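PDB 4JCQ: ATP-dependent Clp protease proteolytic subunit from Listeria monocytogenes, which is a serine peptidase subunit of the ClpP family that probably cleaves peptide bonds in misfolded proteins, in a process that needs ATP hydrolysis. Local coordinates for residues 81-95 with 104-118. Residues are numbered along the deposited sequence; the frame is centred on the assembly and turned at random.
Sequences VKVVGTGWVASAGIT and NRFSLPNTRYMIHQP
Ser91 OG donates to His116 O at 2.7 Å, so the hydroxyl of the predicted nucleophile is held by a backbone carbonyl. The ring of His116, the other predicted active-site residue, stays farther off: Ser91 OG lies 4.2 Å from His116 ND1. OG reaches the carbonyl because it stands beside its own backbone N (chi1 -54°). Gln117 NE2 donates to Ser91 O at 3.2 Å. It comes from above the carbonyl plane, with Ser91 O close to the plane of the Gln117 amide. Thr95 N, in the first turn of the helix, shares that acceptor.

Backbone bonds join two pairs of parallel strands. Strand 81-86 runs beside 105-108, and strand 88-90 beside 111-114. Both segments turn between the pairs, at Gly87 and Pro109-Asn110, where a beta bulge shifts the register by two. There Gly87 N bonds only weakly to Asn110 O, and a water bridges the two. Leu108 O accepts Ser107 OG and Thr111 OG1 from opposite faces of its plane.

Apolar side chains pack on both faces. On the Tyr113 face, its ring lies alongside Val89, with Val89 CB 3.7 Å from Tyr113 CD1. Ile94 CD1 meets the same ring at its edge. Tyr113 OH bonds to Ser107 OG and sits 3.5 Å from Gly85 CA, where glycine leaves room for it. On the Val84 face, Val84 CG1 meets Leu108 CD1 at 3.7 Å.

Arg112 runs along Trp88 in the same direction, its guanidinium plane inclined 28° to the indole. Arg112 NH1 is 3.6 Å from Trp88 CE3. Trp167 makes a cation-pi contact with Arg112.

The Ser91 turn before helix 92-97, beside the strand leading to His116, is consistent with the active-site framework of the ClpP/crotonase fold, here with serine and histidine not hydrogen-bonded together, as in an inactive triad.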
loop_
_atom_site.group_PDB
_atom_site.type_symbol
_atom_site.label_atom_id
_atom_site.label_comp_id
_atom_site.label_asym_id
_atom_site.label_seq_id
_atom_site.Cartn_x
_atom_site.Cartn_y
_atom_site.Cartn_z
ATOM N N VAL H 81 15.611 -23.889 -19.910
ATOM C CA VAL H 81 15.962 -22.888 -18.910
ATOM C C VAL H 81 17.474 -22.805 -18.719
ATOM O O VAL H 81 18.132 -23.805 -18.428
ATOM C CB VAL H 81 15.255 -23.158 -17.561
ATOM C CG1 VAL H 81 15.767 -22.218 -16.477
ATOM C CG2 VAL H 81 13.744 -23.020 -17.711
ATOM N N LYS H 82 18.011 -21.602 -18.900
ATOM C CA LYS H 82 19.406 -21.313 -18.589
ATOM C C LYS H 82 19.471 -20.587 -17.250
ATOM O O LYS H 82 18.648 -19.710 -16.976
ATOM C CB LYS H 82 20.037 -20.442 -19.677
ATOM C CG LYS H 82 20.215 -21.128 -21.022
ATOM C CD LYS H 82 20.760 -20.154 -22.055
ATOM C CE LYS H 82 21.173 -20.863 -23.336
ATOM N NZ LYS H 82 20.015 -21.445 -24.073
ATOM N N VAL H 83 20.441 -20.954 -16.418
ATOM C CA VAL H 83 20.628 -20.282 -15.132
ATOM C C VAL H 83 21.962 -19.540 -15.071
ATOM O O VAL H 83 22.982 -20.020 -15.575
ATOM C CB VAL H 83 20.473 -21.237 -13.920
ATOM C CG1 VAL H 83 19.036 -21.728 -13.800
ATOM C CG2 VAL H 83 21.442 -22.409 -14.005
ATOM N N VAL H 84 21.932 -18.354 -14.471
ATOM C CA VAL H 84 23.133 -17.555 -14.260
ATOM C C VAL H 84 23.248 -17.213 -12.777
ATOM O O VAL H 84 22.454 -16.433 -12.246
ATOM C CB VAL H 84 23.129 -16.254 -15.099
ATOM C CG1 VAL H 84 24.430 -15.490 -14.899
ATOM C CG2 VAL H 84 22.921 -16.553 -16.578
ATOM N N GLY H 85 24.231 -17.811 -12.111
ATOM C CA GLY H 85 24.492 -17.521 -10.707
ATOM C C GLY H 85 25.169 -16.173 -10.570
ATOM O O GLY H 85 26.043 -15.830 -11.369
ATOM N N THR H 86 24.756 -15.404 -9.567
ATOM C CA THR H 86 25.331 -14.081 -9.321
ATOM C C THR H 86 25.282 -13.698 -7.838
ATOM O O THR H 86 24.268 -13.897 -7.172
ATOM C CB THR H 86 24.675 -12.991 -10.207
ATOM O OG1 THR H 86 25.198 -11.706 -9.852
ATOM C CG2 THR H 86 23.146 -12.986 -10.071
ATOM N N GLY H 87 26.385 -13.152 -7.327
ATOM C CA GLY H 87 26.483 -12.779 -5.911
ATOM C C GLY H 87 26.730 -13.992 -5.035
ATOM O O GLY H 87 27.875 -14.309 -4.708
ATOM N N TRP H 88 25.654 -14.666 -4.641
ATOM C CA TRP H 88 25.773 -15.980 -4.014
ATOM C C TRP H 88 24.643 -16.903 -4.368
ATOM O O TRP H 88 23.543 -16.461 -4.711
ATOM C CB TRP H 88 25.996 -15.906 -2.493
ATOM C CG TRP H 88 24.939 -15.198 -1.670
ATOM C CD1 TRP H 88 23.674 -14.765 -2.072
ATOM C CD2 TRP H 88 25.014 -14.858 -0.238
ATOM N NE1 TRP H 88 22.998 -14.182 -1.029
ATOM C CE2 TRP H 88 23.741 -14.209 0.100
ATOM C CE3 TRP H 88 25.977 -15.015 0.756
ATOM C CZ2 TRP H 88 23.469 -13.743 1.380
ATOM C CZ3 TRP H 88 25.688 -14.543 2.046
ATOM C CH2 TRP H 88 24.465 -13.924 2.347
ATOM N N VAL H 89 24.932 -18.200 -4.323
ATOM C CA VAL H 89 23.945 -19.246 -4.568
ATOM C C VAL H 89 24.186 -20.323 -3.518
ATOM O O VAL H 89 25.218 -20.999 -3.541
ATOM C CB VAL H 89 24.075 -19.859 -5.982
ATOM C CG1 VAL H 89 22.999 -20.914 -6.216
ATOM C CG2 VAL H 89 24.005 -18.782 -7.060
ATOM N N ALA H 90 23.247 -20.467 -2.586
ATOM C CA ALA H 90 23.433 -21.387 -1.465
ATOM C C ALA H 90 22.169 -22.149 -1.095
ATOM O O ALA H 90 21.057 -21.642 -1.256
ATOM C CB ALA H 90 23.967 -20.637 -0.250
ATOM N N SER H 91 22.366 -23.370 -0.593
ATOM C CA SER H 91 21.301 -24.171 0.016
ATOM C C SER H 91 20.123 -24.412 -0.934
ATOM O O SER H 91 20.303 -25.021 -1.988
ATOM C CB SER H 91 20.861 -23.550 1.348
ATOM O OG SER H 91 21.983 -23.365 2.202
ATOM N N ALA H 92 18.930 -23.935 -0.575
ATOM C CA ALA H 92 17.756 -24.075 -1.448
ATOM C C ALA H 92 17.971 -23.385 -2.797
ATOM O O ALA H 92 17.404 -23.797 -3.810
ATOM C CB ALA H 92 16.504 -23.543 -0.765
ATOM N N GLY H 93 18.794 -22.335 -2.798
ATOM C CA GLY H 93 19.194 -21.656 -4.031
ATOM C C GLY H 93 20.014 -22.546 -4.954
ATOM O O GLY H 93 19.893 -22.459 -6.178
ATOM N N ILE H 94 20.854 -23.396 -4.362
ATOM C CA ILE H 94 21.638 -24.390 -5.109
ATOM C C ILE H 94 20.733 -25.436 -5.763
ATOM O O ILE H 94 20.948 -25.828 -6.916
ATOM C CB ILE H 94 22.705 -25.061 -4.202
ATOM C CG1 ILE H 94 23.964 -24.187 -4.116
ATOM C CG2 ILE H 94 23.054 -26.471 -4.671
ATOM C CD1 ILE H 94 24.860 -24.223 -5.341
ATOM N N THR H 95 19.714 -25.870 -5.025
ATOM C CA THR H 95 18.741 -26.839 -5.523
ATOM C C THR H 95 18.035 -26.299 -6.771
ATOM O O THR H 95 17.882 -27.014 -7.765
ATOM C CB THR H 95 17.726 -27.214 -4.423
ATOM O OG1 THR H 95 18.436 -27.710 -3.282
ATOM C CG2 THR H 95 16.753 -28.289 -4.909
ATOM N N ASN H 104 23.686 -25.697 -19.493
ATOM C CA ASN H 104 22.931 -24.448 -19.377
ATOM C C ASN H 104 23.146 -23.731 -18.039
ATOM O O ASN H 104 22.390 -22.822 -17.687
ATOM C CB ASN H 104 21.438 -24.705 -19.612
ATOM C CG ASN H 104 21.146 -25.228 -21.005
ATOM O OD1 ASN H 104 21.734 -24.777 -21.988
ATOM N ND2 ASN H 104 20.230 -26.185 -21.097
ATOM N N ARG H 105 24.184 -24.133 -17.306
ATOM C CA ARG H 105 24.474 -23.547 -15.994
ATOM C C ARG H 105 25.683 -22.616 -16.047
ATOM O O ARG H 105 26.826 -23.057 -16.207
ATOM C CB ARG H 105 24.646 -24.634 -14.925
ATOM C CG ARG H 105 23.425 -25.531 -14.761
ATOM C CD ARG H 105 23.349 -26.174 -13.384
ATOM N NE ARG H 105 24.446 -27.106 -13.134
ATOM C CZ ARG H 105 24.367 -28.428 -13.273
ATOM N NH1 ARG H 105 23.235 -29.004 -13.664
ATOM N NH2 ARG H 105 25.430 -29.179 -13.014
ATOM N N PHE H 106 25.408 -21.322 -15.908
ATOM C CA PHE H 106 26.419 -20.279 -16.041
ATOM C C PHE H 106 26.641 -19.542 -14.726
ATOM O O PHE H 106 25.827 -19.632 -13.801
ATOM C CB PHE H 106 26.007 -19.272 -17.124
ATOM C CG PHE H 106 25.805 -19.882 -18.485
ATOM C CD1 PHE H 106 24.570 -20.414 -18.849
ATOM C CD2 PHE H 106 26.845 -19.913 -19.410
ATOM C CE1 PHE H 106 24.380 -20.973 -20.104
ATOM C CE2 PHE H 106 26.659 -20.470 -20.669
ATOM C CZ PHE H 106 25.425 -21.000 -21.015
ATOM N N SER H 107 27.749 -18.811 -14.648
ATOM C CA SER H 107 28.010 -17.946 -13.507
ATOM C C SER H 107 28.685 -16.646 -13.908
ATOM O O SER H 107 29.571 -16.626 -14.766
ATOM C CB SER H 107 28.873 -18.660 -12.469
ATOM O OG SER H 107 28.999 -17.867 -11.300
ATOM N N LEU H 108 28.252 -15.561 -13.274
ATOM C CA LEU H 108 28.986 -14.303 -13.312
ATOM C C LEU H 108 30.211 -14.443 -12.394
ATOM O O LEU H 108 30.190 -15.255 -11.466
ATOM C CB LEU H 108 28.071 -13.145 -12.895
ATOM C CG LEU H 108 27.341 -12.338 -13.988
ATOM C CD1 LEU H 108 27.154 -13.070 -15.313
ATOM C CD2 LEU H 108 26.013 -11.790 -13.481
ATOM N N PRO H 109 31.287 -13.674 -12.659
ATOM C CA PRO H 109 32.571 -13.900 -11.972
ATOM C C PRO H 109 32.540 -13.737 -10.450
ATOM O O PRO H 109 33.169 -14.524 -9.739
ATOM C CB PRO H 109 33.497 -12.848 -12.598
ATOM C CG PRO H 109 32.869 -12.513 -13.909
ATOM C CD PRO H 109 31.392 -12.589 -13.652
ATOM N N ASN H 110 31.818 -12.733 -9.956
ATOM C CA ASN H 110 31.791 -12.446 -8.525
ATOM C C ASN H 110 30.636 -13.144 -7.815
ATOM O O ASN H 110 29.656 -12.515 -7.399
ATOM C CB ASN H 110 31.797 -10.937 -8.278
ATOM C CG ASN H 110 33.121 -10.301 -8.643
ATOM O OD1 ASN H 110 34.106 -10.438 -7.918
ATOM N ND2 ASN H 110 33.157 -9.607 -9.775
ATOM N N THR H 111 30.775 -14.461 -7.688
ATOM C CA THR H 111 29.751 -15.321 -7.114
ATOM C C THR H 111 30.419 -16.413 -6.290
ATOM O O THR H 111 31.449 -16.960 -6.690
ATOM C CB THR H 111 28.890 -15.982 -8.216
ATOM O OG1 THR H 111 28.504 -14.998 -9.181
ATOM C CG2 THR H 111 27.634 -16.633 -7.630
ATOM N N ARG H 112 29.835 -16.717 -5.135
ATOM C CA ARG H 112 30.251 -17.871 -4.342
ATOM C C ARG H 112 29.094 -18.855 -4.161
ATOM O O ARG H 112 27.922 -18.465 -4.205
ATOM C CB ARG H 112 30.854 -17.451 -2.993
ATOM C CG ARG H 112 30.086 -16.377 -2.240
ATOM C CD ARG H 112 30.710 -16.127 -0.876
ATOM N NE ARG H 112 29.966 -15.136 -0.103
ATOM C CZ ARG H 112 30.007 -15.028 1.223
ATOM N NH1 ARG H 112 29.295 -14.091 1.837
ATOM N NH2 ARG H 112 30.751 -15.860 1.939
ATOM N N TYR H 113 29.439 -20.126 -3.974
ATOM C CA TYR H 113 28.472 -21.224 -3.944
ATOM C C TYR H 113 28.639 -22.062 -2.682
ATOM O O TYR H 113 29.763 -22.313 -2.243
ATOM C CB TYR H 113 28.645 -22.115 -5.183
ATOM C CG TYR H 113 28.274 -21.431 -6.484
ATOM C CD1 TYR H 113 27.045 -21.672 -7.092
ATOM C CD2 TYR H 113 29.147 -20.529 -7.096
ATOM C CE1 TYR H 113 26.695 -21.039 -8.276
ATOM C CE2 TYR H 113 28.806 -19.891 -8.278
ATOM C CZ TYR H 113 27.577 -20.149 -8.860
ATOM O OH TYR H 113 27.230 -19.516 -10.028
ATOM N N MET H 114 27.520 -22.494 -2.102
ATOM C CA MET H 114 27.546 -23.385 -0.937
ATOM C C MET H 114 26.405 -24.392 -1.005
ATOM O O MET H 114 25.242 -24.006 -1.081
ATOM C CB MET H 114 27.477 -22.584 0.368
ATOM C CG MET H 114 27.569 -23.446 1.623
ATOM S SD MET H 114 27.633 -22.497 3.150
ATOM C CE MET H 114 25.962 -21.856 3.248
ATOM N N ILE H 115 26.734 -25.681 -0.971
ATOM C CA ILE H 115 25.699 -26.712 -1.094
ATOM C C ILE H 115 25.114 -27.180 0.244
ATOM O O ILE H 115 24.222 -28.029 0.261
ATOM C CB ILE H 115 26.140 -27.924 -1.954
ATOM C CG1 ILE H 115 27.173 -28.789 -1.223
ATOM C CG2 ILE H 115 26.633 -27.469 -3.323
ATOM C CD1 ILE H 115 27.256 -30.200 -1.767
ATOM N N HIS H 116 25.607 -26.618 1.348
ATOM C CA HIS H 116 25.050 -26.889 2.678
ATOM C C HIS H 116 23.553 -26.827 2.663
ATOM O O HIS H 116 22.974 -25.885 2.123
ATOM C CB HIS H 116 25.573 -25.889 3.702
ATOM C CG HIS H 116 24.926 -26.021 5.064
ATOM N ND1 HIS H 116 23.938 -25.206 5.480
ATOM C CD2 HIS H 116 25.153 -26.924 6.101
ATOM C CE1 HIS H 116 23.556 -25.560 6.722
ATOM N NE2 HIS H 116 24.302 -26.612 7.102
ATOM N N GLN H 117 22.915 -27.832 3.253
ATOM C CA GLN H 117 21.463 -27.850 3.373
ATOM C C GLN H 117 21.078 -27.867 4.847
ATOM O O GLN H 117 21.636 -28.646 5.619
ATOM C CB GLN H 117 20.861 -29.058 2.642
ATOM C CG GLN H 117 21.238 -29.182 1.167
ATOM C CD GLN H 117 20.718 -28.042 0.299
ATOM O OE1 GLN H 117 19.636 -27.510 0.530
ATOM N NE2 GLN H 117 21.492 -27.673 -0.717
ATOM N N PRO H 118 20.132 -26.995 5.248
ATOM C CA PRO H 118 19.659 -26.977 6.635
ATOM C C PRO H 118 18.962 -28.288 6.988
ATOM O O PRO H 118 18.171 -28.798 6.193
ATOM C CB PRO H 118 18.663 -25.811 6.655
ATOM C CG PRO H 118 18.251 -25.629 5.232
ATOM C CD PRO H 118 19.464 -25.973 4.424
HETATM O O HOH W 1 18.613 -26.542 -18.908
HETATM O O HOH W 2 27.844 -11.621 -9.547
HETATM O O HOH W 3 16.984 -27.834 -1.202
#